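Local coordinates for protein Cys-Gly metallodipeptidase DUG1 (Saccharomyces cerevisiae, PDB 4G1P) that hydrolyses the dipeptide Cys-Gly as a zinc- or manganese-dependent homodimeric peptidase and is the catalytic component of the complex that degrades glutathione, at residues C197-W203 with L438-R444; K208-G214 with D413-E419; I84-F88 with G188-G192; K94-V99 with E158-V164. The contacts are given in a common frame with arbitrary orientation. Residues are numbered along the deposited sequence.

Contact 1 of 4, residues C197-W203 with L438-R444; sequences CISDNYW and LLLPMGR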
# COMPACT_ATOMS: atom_id res chain seq x y z
N CYS A 197 -8.57 33.49 -16.42
CA CYS A 197 -8.36 32.36 -17.30
C CYS A 197 -7.55 31.25 -16.61
O CYS A 197 -6.57 31.53 -15.89
CB CYS A 197 -7.64 32.78 -18.57
SG CYS A 197 -7.66 31.45 -19.75
N ILE A 198 -7.95 30.01 -16.82
CA ILE A 198 -7.24 28.88 -16.24
C ILE A 198 -6.96 27.85 -17.32
O ILE A 198 -7.87 27.47 -18.06
CB ILE A 198 -8.07 28.19 -15.15
CG1 ILE A 198 -8.20 29.08 -13.93
CG2 ILE A 198 -7.44 26.88 -14.74
CD1 ILE A 198 -9.16 28.53 -12.88
N SER A 199 -5.71 27.42 -17.41
CA SER A 199 -5.35 26.33 -18.29
C SER A 199 -4.91 25.17 -17.43
O SER A 199 -3.76 25.08 -17.04
CB SER A 199 -4.22 26.76 -19.21
OG SER A 199 -4.00 25.78 -20.20
N ASP A 200 -5.84 24.27 -17.13
CA ASP A 200 -5.56 23.21 -16.18
C ASP A 200 -6.47 22.01 -16.41
O ASP A 200 -6.88 21.34 -15.47
CB ASP A 200 -5.76 23.72 -14.76
CG ASP A 200 -4.88 23.01 -13.74
OD1 ASP A 200 -4.14 22.08 -14.11
OD2 ASP A 200 -4.93 23.39 -12.56
N ASN A 201 -6.80 21.76 -17.67
CA ASN A 201 -7.50 20.55 -18.05
C ASN A 201 -7.14 20.21 -19.48
O ASN A 201 -6.11 20.65 -19.96
CB ASN A 201 -9.01 20.68 -17.85
CG ASN A 201 -9.65 21.68 -18.78
OD1 ASN A 201 -9.13 22.78 -18.99
ND2 ASN A 201 -10.78 21.29 -19.37
N TYR A 202 -7.97 19.42 -20.15
CA TYR A 202 -7.59 18.79 -21.42
C TYR A 202 -8.74 18.79 -22.38
O TYR A 202 -9.89 18.94 -21.97
CB TYR A 202 -7.14 17.35 -21.17
CG TYR A 202 -6.51 17.22 -19.81
CD1 TYR A 202 -7.29 16.94 -18.69
CD2 TYR A 202 -5.16 17.46 -19.63
CE1 TYR A 202 -6.72 16.88 -17.42
CE2 TYR A 202 -4.58 17.40 -18.38
CZ TYR A 202 -5.36 17.11 -17.28
OH TYR A 202 -4.78 17.05 -16.03
N TRP A 203 -8.44 18.58 -23.66
CA TRP A 203 -9.46 18.33 -24.66
C TRP A 203 -10.18 17.09 -24.24
O TRP A 203 -9.62 16.25 -23.53
CB TRP A 203 -8.84 18.04 -26.03
CG TRP A 203 -8.14 19.18 -26.65
CD1 TRP A 203 -8.04 20.44 -26.17
CD2 TRP A 203 -7.45 19.17 -27.91
NE1 TRP A 203 -7.31 21.22 -27.03
CE2 TRP A 203 -6.94 20.46 -28.11
CE3 TRP A 203 -7.21 18.18 -28.87
CZ2 TRP A 203 -6.21 20.80 -29.25
CZ3 TRP A 203 -6.48 18.52 -29.99
CH2 TRP A 203 -5.99 19.83 -30.17
N LEU A 438 -12.81 31.53 -17.62
CA LEU A 438 -12.67 30.67 -18.79
C LEU A 438 -11.66 29.54 -18.55
O LEU A 438 -10.57 29.79 -18.03
CB LEU A 438 -12.22 31.52 -19.97
CG LEU A 438 -11.61 30.74 -21.12
CD1 LEU A 438 -12.70 30.03 -21.90
CD2 LEU A 438 -10.82 31.67 -22.02
N LEU A 439 -12.00 28.32 -18.93
CA LEU A 439 -11.03 27.23 -18.91
C LEU A 439 -10.52 26.91 -20.31
O LEU A 439 -11.28 26.52 -21.18
CB LEU A 439 -11.64 25.97 -18.30
CG LEU A 439 -12.21 26.13 -16.91
CD1 LEU A 439 -12.59 24.77 -16.41
CD2 LEU A 439 -11.22 26.79 -15.99
N LEU A 440 -9.21 27.04 -20.49
CA LEU A 440 -8.57 26.90 -21.80
C LEU A 440 -7.59 25.74 -21.80
O LEU A 440 -6.39 25.92 -21.59
CB LEU A 440 -7.77 28.17 -22.13
CG LEU A 440 -7.68 28.70 -23.56
CD1 LEU A 440 -6.51 29.64 -23.69
CD2 LEU A 440 -7.63 27.61 -24.60
N PRO A 441 -8.10 24.53 -22.04
CA PRO A 441 -7.28 23.31 -22.01
C PRO A 441 -6.12 23.37 -22.99
O PRO A 441 -6.28 23.73 -24.14
CB PRO A 441 -8.26 22.22 -22.45
CG PRO A 441 -9.27 22.94 -23.28
CD PRO A 441 -9.44 24.29 -22.60
N MET A 442 -4.93 23.00 -22.53
CA MET A 442 -3.83 22.89 -23.45
C MET A 442 -3.79 21.51 -24.07
O MET A 442 -3.83 21.38 -25.29
CB MET A 442 -2.50 23.18 -22.77
CG MET A 442 -1.31 22.92 -23.66
SD MET A 442 0.09 23.89 -23.11
CE MET A 442 -0.16 25.42 -24.02
N GLY A 443 -3.71 20.49 -23.23
CA GLY A 443 -3.44 19.15 -23.71
C GLY A 443 -4.63 18.31 -24.15
O GLY A 443 -5.78 18.76 -24.17
N ARG A 444 -4.32 17.06 -24.50
CA ARG A 444 -5.32 16.10 -24.94
C ARG A 444 -5.80 15.23 -23.79
O ARG A 444 -5.18 15.20 -22.73
CB ARG A 444 -4.75 15.22 -26.05
CG ARG A 444 -4.01 16.00 -27.12
CD ARG A 444 -3.69 15.11 -28.29
NE ARG A 444 -2.88 15.79 -29.29
CZ ARG A 444 -2.30 15.18 -30.32
NH1 ARG A 444 -2.43 13.86 -30.46
NH2 ARG A 444 -1.57 15.87 -31.19
O HOH W 1 -4.61 23.04 -19.60
O HOH W 2 -3.10 20.51 -20.74
O HOH W 3 -6.87 24.15 -26.67

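Contact 2 of 4, residues K208-G214 with D413-E419; sequences KPVLTYG and DPDFTRE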
# COMPACT_ATOMS: atom_id res chain seq x y z
N LYS A 208 -9.74 17.19 -31.49
CA LYS A 208 -10.45 18.45 -31.62
C LYS A 208 -10.41 19.27 -30.33
O LYS A 208 -10.81 18.80 -29.28
CB LYS A 208 -11.90 18.18 -32.00
CG LYS A 208 -12.66 19.42 -32.45
CD LYS A 208 -14.13 19.10 -32.68
CE LYS A 208 -14.90 20.32 -33.19
NZ LYS A 208 -16.32 19.96 -33.46
N PRO A 209 -9.94 20.53 -30.44
CA PRO A 209 -9.84 21.44 -29.29
C PRO A 209 -11.20 21.74 -28.69
O PRO A 209 -12.22 21.61 -29.37
CB PRO A 209 -9.23 22.71 -29.90
CG PRO A 209 -9.49 22.60 -31.36
CD PRO A 209 -9.47 21.15 -31.68
N VAL A 210 -11.22 22.13 -27.42
CA VAL A 210 -12.46 22.40 -26.72
C VAL A 210 -12.31 23.65 -25.87
O VAL A 210 -11.21 24.09 -25.58
CB VAL A 210 -12.90 21.21 -25.78
CG1 VAL A 210 -12.83 19.89 -26.49
CG2 VAL A 210 -12.05 21.16 -24.54
N LEU A 211 -13.44 24.22 -25.47
CA LEU A 211 -13.41 25.20 -24.41
C LEU A 211 -14.33 24.66 -23.31
O LEU A 211 -15.37 24.05 -23.58
CB LEU A 211 -13.85 26.58 -24.90
CG LEU A 211 -12.95 27.16 -26.00
CD1 LEU A 211 -13.48 28.49 -26.45
CD2 LEU A 211 -11.51 27.30 -25.52
N THR A 212 -13.91 24.85 -22.07
CA THR A 212 -14.54 24.16 -20.98
C THR A 212 -15.33 25.11 -20.13
O THR A 212 -14.80 26.10 -19.65
CB THR A 212 -13.52 23.36 -20.17
OG1 THR A 212 -12.97 22.34 -21.01
CG2 THR A 212 -14.17 22.71 -18.96
N TYR A 213 -16.62 24.81 -19.95
CA TYR A 213 -17.49 25.70 -19.19
C TYR A 213 -18.01 25.09 -17.88
O TYR A 213 -18.80 25.73 -17.17
CB TYR A 213 -18.66 26.18 -20.07
CG TYR A 213 -19.63 25.10 -20.52
CD1 TYR A 213 -19.42 24.39 -21.69
CD2 TYR A 213 -20.75 24.79 -19.76
CE1 TYR A 213 -20.29 23.42 -22.10
CE2 TYR A 213 -21.62 23.82 -20.16
CZ TYR A 213 -21.40 23.13 -21.32
OH TYR A 213 -22.29 22.16 -21.72
N GLY A 214 -17.55 23.89 -17.54
CA GLY A 214 -18.00 23.21 -16.32
C GLY A 214 -17.05 22.20 -15.69
O GLY A 214 -16.42 21.40 -16.37
N ASP A 413 -13.88 25.40 -35.08
CA ASP A 413 -14.39 25.96 -33.84
C ASP A 413 -14.37 24.87 -32.77
O ASP A 413 -14.65 23.71 -33.06
CB ASP A 413 -15.80 26.55 -34.02
CG ASP A 413 -15.81 27.79 -34.93
OD1 ASP A 413 -15.21 28.82 -34.55
OD2 ASP A 413 -16.42 27.73 -36.02
N PRO A 414 -14.00 25.23 -31.55
CA PRO A 414 -13.89 24.24 -30.48
C PRO A 414 -15.24 23.72 -30.05
O PRO A 414 -16.19 24.48 -30.09
CB PRO A 414 -13.29 25.04 -29.33
CG PRO A 414 -13.71 26.45 -29.61
CD PRO A 414 -13.65 26.58 -31.09
N ASP A 415 -15.32 22.46 -29.65
CA ASP A 415 -16.51 21.99 -28.96
C ASP A 415 -16.60 22.70 -27.62
O ASP A 415 -15.59 23.14 -27.06
CB ASP A 415 -16.45 20.48 -28.74
CG ASP A 415 -16.76 19.70 -29.99
OD1 ASP A 415 -17.32 20.30 -30.93
OD2 ASP A 415 -16.46 18.49 -30.05
N PHE A 416 -17.82 22.85 -27.12
CA PHE A 416 -18.01 23.39 -25.78
C PHE A 416 -18.29 22.24 -24.81
O PHE A 416 -19.28 21.53 -24.93
CB PHE A 416 -19.13 24.41 -25.77
CG PHE A 416 -18.76 25.72 -26.40
CD1 PHE A 416 -18.71 25.85 -27.77
CD2 PHE A 416 -18.46 26.82 -25.61
CE1 PHE A 416 -18.38 27.07 -28.35
CE2 PHE A 416 -18.13 28.03 -26.18
CZ PHE A 416 -18.10 28.16 -27.55
N THR A 417 -17.39 22.05 -23.85
CA THR A 417 -17.42 20.83 -23.07
C THR A 417 -17.39 21.12 -21.59
O THR A 417 -17.00 22.20 -21.15
CB THR A 417 -16.20 19.95 -23.35
OG1 THR A 417 -15.02 20.68 -22.99
CG2 THR A 417 -16.13 19.58 -24.82
N ARG A 418 -17.79 20.12 -20.82
CA ARG A 418 -17.60 20.18 -19.38
C ARG A 418 -16.43 19.28 -19.03
O ARG A 418 -15.82 18.69 -19.92
CB ARG A 418 -18.89 19.80 -18.67
CG ARG A 418 -19.97 20.84 -18.92
CD ARG A 418 -21.33 20.36 -18.49
NE ARG A 418 -21.47 20.36 -17.04
CZ ARG A 418 -22.64 20.29 -16.42
NH1 ARG A 418 -23.76 20.23 -17.13
NH2 ARG A 418 -22.70 20.29 -15.11
N GLU A 419 -16.09 19.21 -17.75
CA GLU A 419 -14.96 18.42 -17.30
C GLU A 419 -15.36 17.43 -16.22
O GLU A 419 -16.10 17.78 -15.29
CB GLU A 419 -13.87 19.32 -16.73
CG GLU A 419 -12.60 19.38 -17.55
CD GLU A 419 -11.91 18.05 -17.67
OE1 GLU A 419 -11.80 17.33 -16.65
OE2 GLU A 419 -11.47 17.72 -18.80
O HOH W 4 -17.32 23.06 -33.83
O HOH W 5 -21.48 20.56 -24.07

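Contact 3 of 4, residues I84-F88 with G188-G192; sequences ILSRF and GYFKG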
# COMPACT_ATOMS: atom_id res chain seq x y z
N ILE A 84 2.24 32.24 -5.91
CA ILE A 84 3.08 33.18 -6.64
C ILE A 84 2.24 34.22 -7.34
O ILE A 84 1.52 33.90 -8.28
CB ILE A 84 3.93 32.47 -7.69
CG1 ILE A 84 4.80 31.39 -7.04
CG2 ILE A 84 4.79 33.49 -8.41
CD1 ILE A 84 5.59 30.56 -8.04
N LEU A 85 2.31 35.45 -6.89
CA LEU A 85 1.57 36.53 -7.52
C LEU A 85 2.51 37.44 -8.28
O LEU A 85 3.56 37.82 -7.77
CB LEU A 85 0.80 37.35 -6.47
CG LEU A 85 -0.08 36.64 -5.43
CD1 LEU A 85 -0.82 37.71 -4.67
CD2 LEU A 85 -1.06 35.65 -6.05
N SER A 86 2.14 37.80 -9.50
CA SER A 86 2.91 38.74 -10.27
C SER A 86 2.03 39.49 -11.27
O SER A 86 0.91 39.08 -11.56
CB SER A 86 4.05 38.03 -10.99
OG SER A 86 3.57 37.24 -12.05
N ARG A 87 2.54 40.60 -11.79
CA ARG A 87 1.83 41.36 -12.80
C ARG A 87 2.78 41.59 -13.95
O ARG A 87 4.00 41.67 -13.77
CB ARG A 87 1.32 42.69 -12.25
CG ARG A 87 1.29 42.78 -10.72
CD ARG A 87 0.77 44.13 -10.17
NE ARG A 87 -0.68 44.13 -10.13
CZ ARG A 87 -1.41 43.99 -9.03
NH1 ARG A 87 -0.83 43.86 -7.84
NH2 ARG A 87 -2.73 43.98 -9.12
N PHE A 88 2.22 41.65 -15.15
CA PHE A 88 2.97 42.10 -16.31
C PHE A 88 2.18 43.20 -17.02
O PHE A 88 1.11 42.96 -17.57
CB PHE A 88 3.31 40.96 -17.27
CG PHE A 88 4.13 41.39 -18.44
CD1 PHE A 88 3.52 41.84 -19.61
CD2 PHE A 88 5.52 41.39 -18.37
CE1 PHE A 88 4.28 42.25 -20.69
CE2 PHE A 88 6.28 41.81 -19.44
CZ PHE A 88 5.67 42.24 -20.60
N GLY A 188 -7.60 43.75 -2.83
CA GLY A 188 -6.19 44.04 -2.64
C GLY A 188 -5.43 43.77 -3.92
O GLY A 188 -5.62 44.48 -4.91
N TYR A 189 -4.59 42.73 -3.91
CA TYR A 189 -3.76 42.43 -5.07
C TYR A 189 -4.61 42.17 -6.32
O TYR A 189 -4.17 42.47 -7.41
CB TYR A 189 -2.84 41.23 -4.80
CG TYR A 189 -1.66 41.14 -5.73
CD1 TYR A 189 -1.81 40.65 -7.02
CD2 TYR A 189 -0.39 41.52 -5.32
CE1 TYR A 189 -0.73 40.57 -7.89
CE2 TYR A 189 0.70 41.44 -6.17
CZ TYR A 189 0.52 40.97 -7.46
OH TYR A 189 1.59 40.89 -8.31
N PHE A 190 -5.82 41.65 -6.14
CA PHE A 190 -6.68 41.30 -7.27
C PHE A 190 -7.78 42.32 -7.57
O PHE A 190 -8.71 42.02 -8.33
CB PHE A 190 -7.35 39.96 -7.00
CG PHE A 190 -6.38 38.82 -6.85
CD1 PHE A 190 -5.25 38.76 -7.64
CD2 PHE A 190 -6.61 37.83 -5.91
CE1 PHE A 190 -4.36 37.71 -7.51
CE2 PHE A 190 -5.72 36.78 -5.78
CZ PHE A 190 -4.59 36.72 -6.58
N LYS A 191 -7.68 43.52 -6.99
CA LYS A 191 -8.75 44.51 -7.05
C LYS A 191 -9.20 44.86 -8.48
O LYS A 191 -10.40 44.96 -8.74
CB LYS A 191 -8.41 45.78 -6.26
CG LYS A 191 -7.56 46.82 -6.99
CD LYS A 191 -7.34 48.06 -6.12
CE LYS A 191 -6.32 49.04 -6.72
NZ LYS A 191 -6.85 49.89 -7.83
N GLY A 192 -8.25 45.02 -9.39
CA GLY A 192 -8.62 45.49 -10.72
C GLY A 192 -8.95 44.43 -11.76
O GLY A 192 -9.15 44.76 -12.93

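Contact 4 of 4, residues K94-V99 with E158-V164; sequences KKTVLV and EFPVNLV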
# COMPACT_ATOMS: atom_id res chain seq x y z
N LYS A 94 -5.99 49.31 -20.14
CA LYS A 94 -6.11 47.95 -20.62
C LYS A 94 -6.90 47.09 -19.65
O LYS A 94 -6.95 47.38 -18.45
CB LYS A 94 -4.73 47.34 -20.87
CG LYS A 94 -3.98 47.98 -22.03
CD LYS A 94 -2.89 47.05 -22.55
CE LYS A 94 -2.16 47.62 -23.74
NZ LYS A 94 -0.96 48.37 -23.31
N LYS A 95 -7.54 46.05 -20.16
CA LYS A 95 -8.17 45.08 -19.29
C LYS A 95 -7.12 44.27 -18.50
O LYS A 95 -5.97 44.12 -18.92
CB LYS A 95 -9.07 44.15 -20.09
CG LYS A 95 -10.22 44.86 -20.76
CD LYS A 95 -10.90 43.95 -21.78
CE LYS A 95 -12.01 44.68 -22.54
NZ LYS A 95 -12.69 43.81 -23.55
N THR A 96 -7.51 43.78 -17.34
CA THR A 96 -6.62 42.95 -16.55
C THR A 96 -7.07 41.50 -16.51
O THR A 96 -8.16 41.20 -16.05
CB THR A 96 -6.50 43.49 -15.14
OG1 THR A 96 -5.89 44.78 -15.19
CG2 THR A 96 -5.65 42.57 -14.29
N VAL A 97 -6.24 40.59 -17.02
CA VAL A 97 -6.57 39.17 -16.94
C VAL A 97 -5.72 38.46 -15.89
O VAL A 97 -4.49 38.55 -15.90
CB VAL A 97 -6.39 38.45 -18.28
CG1 VAL A 97 -6.78 36.99 -18.14
CG2 VAL A 97 -7.24 39.11 -19.34
N LEU A 98 -6.38 37.78 -14.96
CA LEU A 98 -5.69 36.96 -13.98
C LEU A 98 -5.61 35.54 -14.52
O LEU A 98 -6.63 34.95 -14.91
CB LEU A 98 -6.42 36.99 -12.64
CG LEU A 98 -5.93 36.03 -11.55
CD1 LEU A 98 -4.46 36.16 -11.38
CD2 LEU A 98 -6.60 36.33 -10.23
N VAL A 99 -4.39 35.01 -14.56
CA VAL A 99 -4.21 33.60 -14.91
C VAL A 99 -3.75 32.80 -13.70
O VAL A 99 -2.86 33.22 -12.96
CB VAL A 99 -3.26 33.37 -16.11
CG1 VAL A 99 -3.85 33.97 -17.37
CG2 VAL A 99 -1.87 33.95 -15.84
N GLU A 158 2.75 44.95 -29.13
CA GLU A 158 2.19 45.42 -27.87
C GLU A 158 1.41 44.33 -27.13
O GLU A 158 0.53 43.69 -27.72
CB GLU A 158 1.29 46.63 -28.12
CG GLU A 158 0.96 47.41 -26.88
CD GLU A 158 0.03 48.57 -27.16
OE1 GLU A 158 -0.02 49.03 -28.33
OE2 GLU A 158 -0.65 49.03 -26.22
N PHE A 159 1.73 44.10 -25.86
CA PHE A 159 0.98 43.13 -25.07
C PHE A 159 -0.43 43.65 -24.81
O PHE A 159 -0.60 44.77 -24.34
CB PHE A 159 1.70 42.80 -23.75
CG PHE A 159 1.21 41.53 -23.10
CD1 PHE A 159 1.42 40.30 -23.70
CD2 PHE A 159 0.54 41.57 -21.90
CE1 PHE A 159 0.97 39.15 -23.12
CE2 PHE A 159 0.09 40.41 -21.30
CZ PHE A 159 0.30 39.20 -21.91
N PRO A 160 -1.45 42.85 -25.13
CA PRO A 160 -2.80 43.42 -25.21
C PRO A 160 -3.50 43.64 -23.87
O PRO A 160 -4.51 44.35 -23.85
CB PRO A 160 -3.56 42.38 -26.04
CG PRO A 160 -2.83 41.11 -25.80
CD PRO A 160 -1.39 41.47 -25.63
N VAL A 161 -3.02 43.06 -22.78
CA VAL A 161 -3.69 43.25 -21.50
C VAL A 161 -2.69 43.43 -20.36
O VAL A 161 -1.51 43.33 -20.58
CB VAL A 161 -4.64 42.07 -21.12
CG1 VAL A 161 -5.66 41.77 -22.23
CG2 VAL A 161 -3.82 40.82 -20.77
N ASN A 162 -3.19 43.71 -19.16
CA ASN A 162 -2.36 43.61 -17.98
C ASN A 162 -2.51 42.21 -17.41
O ASN A 162 -3.61 41.81 -17.04
CB ASN A 162 -2.76 44.64 -16.93
CG ASN A 162 -2.71 46.06 -17.46
OD1 ASN A 162 -1.66 46.55 -17.89
ND2 ASN A 162 -3.85 46.73 -17.44
N LEU A 163 -1.41 41.46 -17.36
CA LEU A 163 -1.46 40.10 -16.87
C LEU A 163 -1.21 40.08 -15.37
O LEU A 163 -0.39 40.82 -14.87
CB LEU A 163 -0.44 39.23 -17.59
CG LEU A 163 -0.82 37.76 -17.47
CD1 LEU A 163 -2.13 37.51 -18.23
CD2 LEU A 163 0.31 36.87 -17.98
N VAL A 164 -1.94 39.23 -14.67
CA VAL A 164 -1.77 39.06 -13.24
C VAL A 164 -1.75 37.58 -13.00
O VAL A 164 -2.51 36.83 -13.62
CB VAL A 164 -2.90 39.71 -12.44
CG1 VAL A 164 -2.79 39.38 -10.96
CG2 VAL A 164 -2.86 41.20 -12.62
O HOH W 6 -6.57 45.53 -22.72

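Contact 1 of 4, residues C197-W203 with L438-R444
Two strand ends that run side by side and then come apart leave a gap, and here the gap is filled by a proline ring and water. While they are still paired, Ile198 N donates to Leu438 O (2.9 Å) and Leu440 N to Ile198 O (2.8 Å). On one face Cys197 SG sits in the notch between Leu438 CD2 (3.9 Å) and Leu440 CB (4.1 Å); on the other, Leu439 CD2 presses against Ile198 CB at 3.5 Å. Beyond Ser199, whose OG donates to Leu440 O (2.8 Å), the 197-203 backbone bulges outward. Such a divergence at the C-terminal ends of parallel strands commonly houses alpha/beta active sites, and in this M20 catalytic domain the bend carries Asp200, a zinc ligand pointing away from 438-444. The hollow behind the bulge takes the Pro441 ring: its CB lies 3.6 Å from Asn201 OD1 and 3.5 Å from Tyr202 C, and its CG 4.0 Å from Trp203 CD1. Asn201 ND2 is hydrogen-bonded to Thr212. Two waters fill the rest, one joining Ser199 OG and Asn201 O to Met442 N, the other linking Asn201 O to Gly443 N. The two segments meet again where Trp203 N donates to Gly443 O at 2.7 Å. The Tyr202 side chain leads away from 438-444 at its end and comes to about 4 Å (nearest atoms) from a bound zinc ion and bound glycine.

Contact 2 of 4, residues K208-G214 with D413-E419
This is a parallel beta pairing, in which strand 415-419 lies beside the start of the long strand 210-226 in the mixed alpha/beta scaffold of the M20 peptidase. The short strand segments approach to 4.6 Å at an angle of 46°. As in any parallel ladder, one residue bonds to two: Leu211 N donates to Asp415 O (2.9 Å), and Leu211 O receives Thr417 N (2.9 Å). Thr417 O accepts from Tyr213 N at 2.9 Å. Val210, Thr212, Asp415 and Thr417 share one face, where the hydroxyls of Thr212 and Thr417 make only a weak bond; the stronger partner of Thr212 is Asn201. Leu211 and Phe416 lie on the other face, and Leu211 CG packs on Pro414 CG at 3.8 Å beneath helix 397-410. At the entrance to the ladder, Lys208 forms a salt bridge from NZ to Asp415 OD1 (2.7 Å), and Glu286 engages both residues. Near its far end, Arg418 crosses the ring of Tyr213 in a CH-pi contact, with CG 3.9 Å from the centroid. A water connects the hydroxyl of Tyr213 to the neighbouring strand, accepting from Tyr213 OH at 3.0 Å and donating to Phe416 O at 2.6 Å.

Contact 3 of 4, residues I84-F88 with G188-G192
Tyr189 illustrates how a single aromatic residue can tie a turn to a sheet when both faces of its ring are used. It contributes the largest buried area of this contact, 128 Å², followed by Leu85 with 78 Å² and Arg87 with 73 Å². Leu85 and Arg87 are two residues apart on strand 83-88, and the phenol ring slides between their side chains. On one face Leu85 CD1 makes a CH-pi contact, 3.9 Å from the centroid of the Tyr189 ring. Over the opposite face lies the guanidinium of Arg87, stacked with its plane tilted by 28° and with CZ 3.9 Å from the same centroid, a cation-pi interaction. The arginine also bonds to the turn backbone, as Arg87 NH2 donates to Tyr189 O at 2.7 Å, while its NH1 forms a salt bridge with Asp60. The tip of the ring reaches the strand itself, bringing Tyr189 OH to 3.2 Å from Ser86 CA, and there the hydroxyl is bonded to the backbone oxygen of Asp60. Phe190 adds a smaller apolar touch, its CZ lying 3.7 Å from Leu85 CD2. The residues Gly188 to Lys191 form a type I beta turn, closed by Lys191 N to Gly188 O at 3.1 Å. This is a helix-to-strand connection of an alpha/beta domain, leading from helix 178-185 to strand 195-198 and packing its turn across a face of the mixed sheet.

Contact 4 of 4, residues K94-V99 with E158-V164
Lys94 lays its aliphatic chain along the loop leading into the neighbouring strand, with CD 3.4 Å from Pro160 O and CE 3.3 Å from Phe159 O, and ends in a salt bridge from NZ to Glu158 OE2 (3.0 Å). Asp91 is a second acidic partner of the same amine. The lysine stands at the mouth of a parallel pairing between strands 96-102 and 162-168 in the mixed sheet of the catalytic domain, a beta-alpha-beta unit whose crossover includes helix 135-154. That helix packs on Val99 and Leu163, on the same face as Val97. The ladder begins with Asn162 N donating to Lys95 O at 2.8 Å, after which Val97 bonds to both flanks of Leu163: its N to Asn162 O and its O to Val164 N, each 2.9 Å. On the face shared by Thr96, Leu98, Asn162 and Val164, the methyls interlock, with Thr96 CG2 3.5 Å from Val164 CG2 and Leu98 CD1 3.7 Å from Val164 CG1. Across the sheet Val99 CG1 meets Leu163 CD1 at 4.0 Å. A water bridges Lys95 N and Pro160 O where the two segments part, and the last rung runs from Val99 N to Val164 O at 2.8 Å.

Three of the contacts reach one mixed sheet, whose strands are ordered 61-64, 83-88, 162-168, 96-102, 195-198, 437-439. Contact 3 joins the second strand to the turn before 195-198, contact 4 pairs the third with the fourth, and contact 1 the last two. Contacts 3 and 4 have centres about 11 Å apart and touch through Phe88 N and Leu163 O; contact 4 meets contact 1 through Cys197 N and Leu98 O. Contact 2 belongs to the other sheet, yet its centre is about 9 Å from that of contact 1, bridged by Asn201 and Thr212. Along the chain, contact 4 falls between the segments of contact 3, and contact 2 within contact 1. Of the four, contact 1 alone holds a zinc ligand.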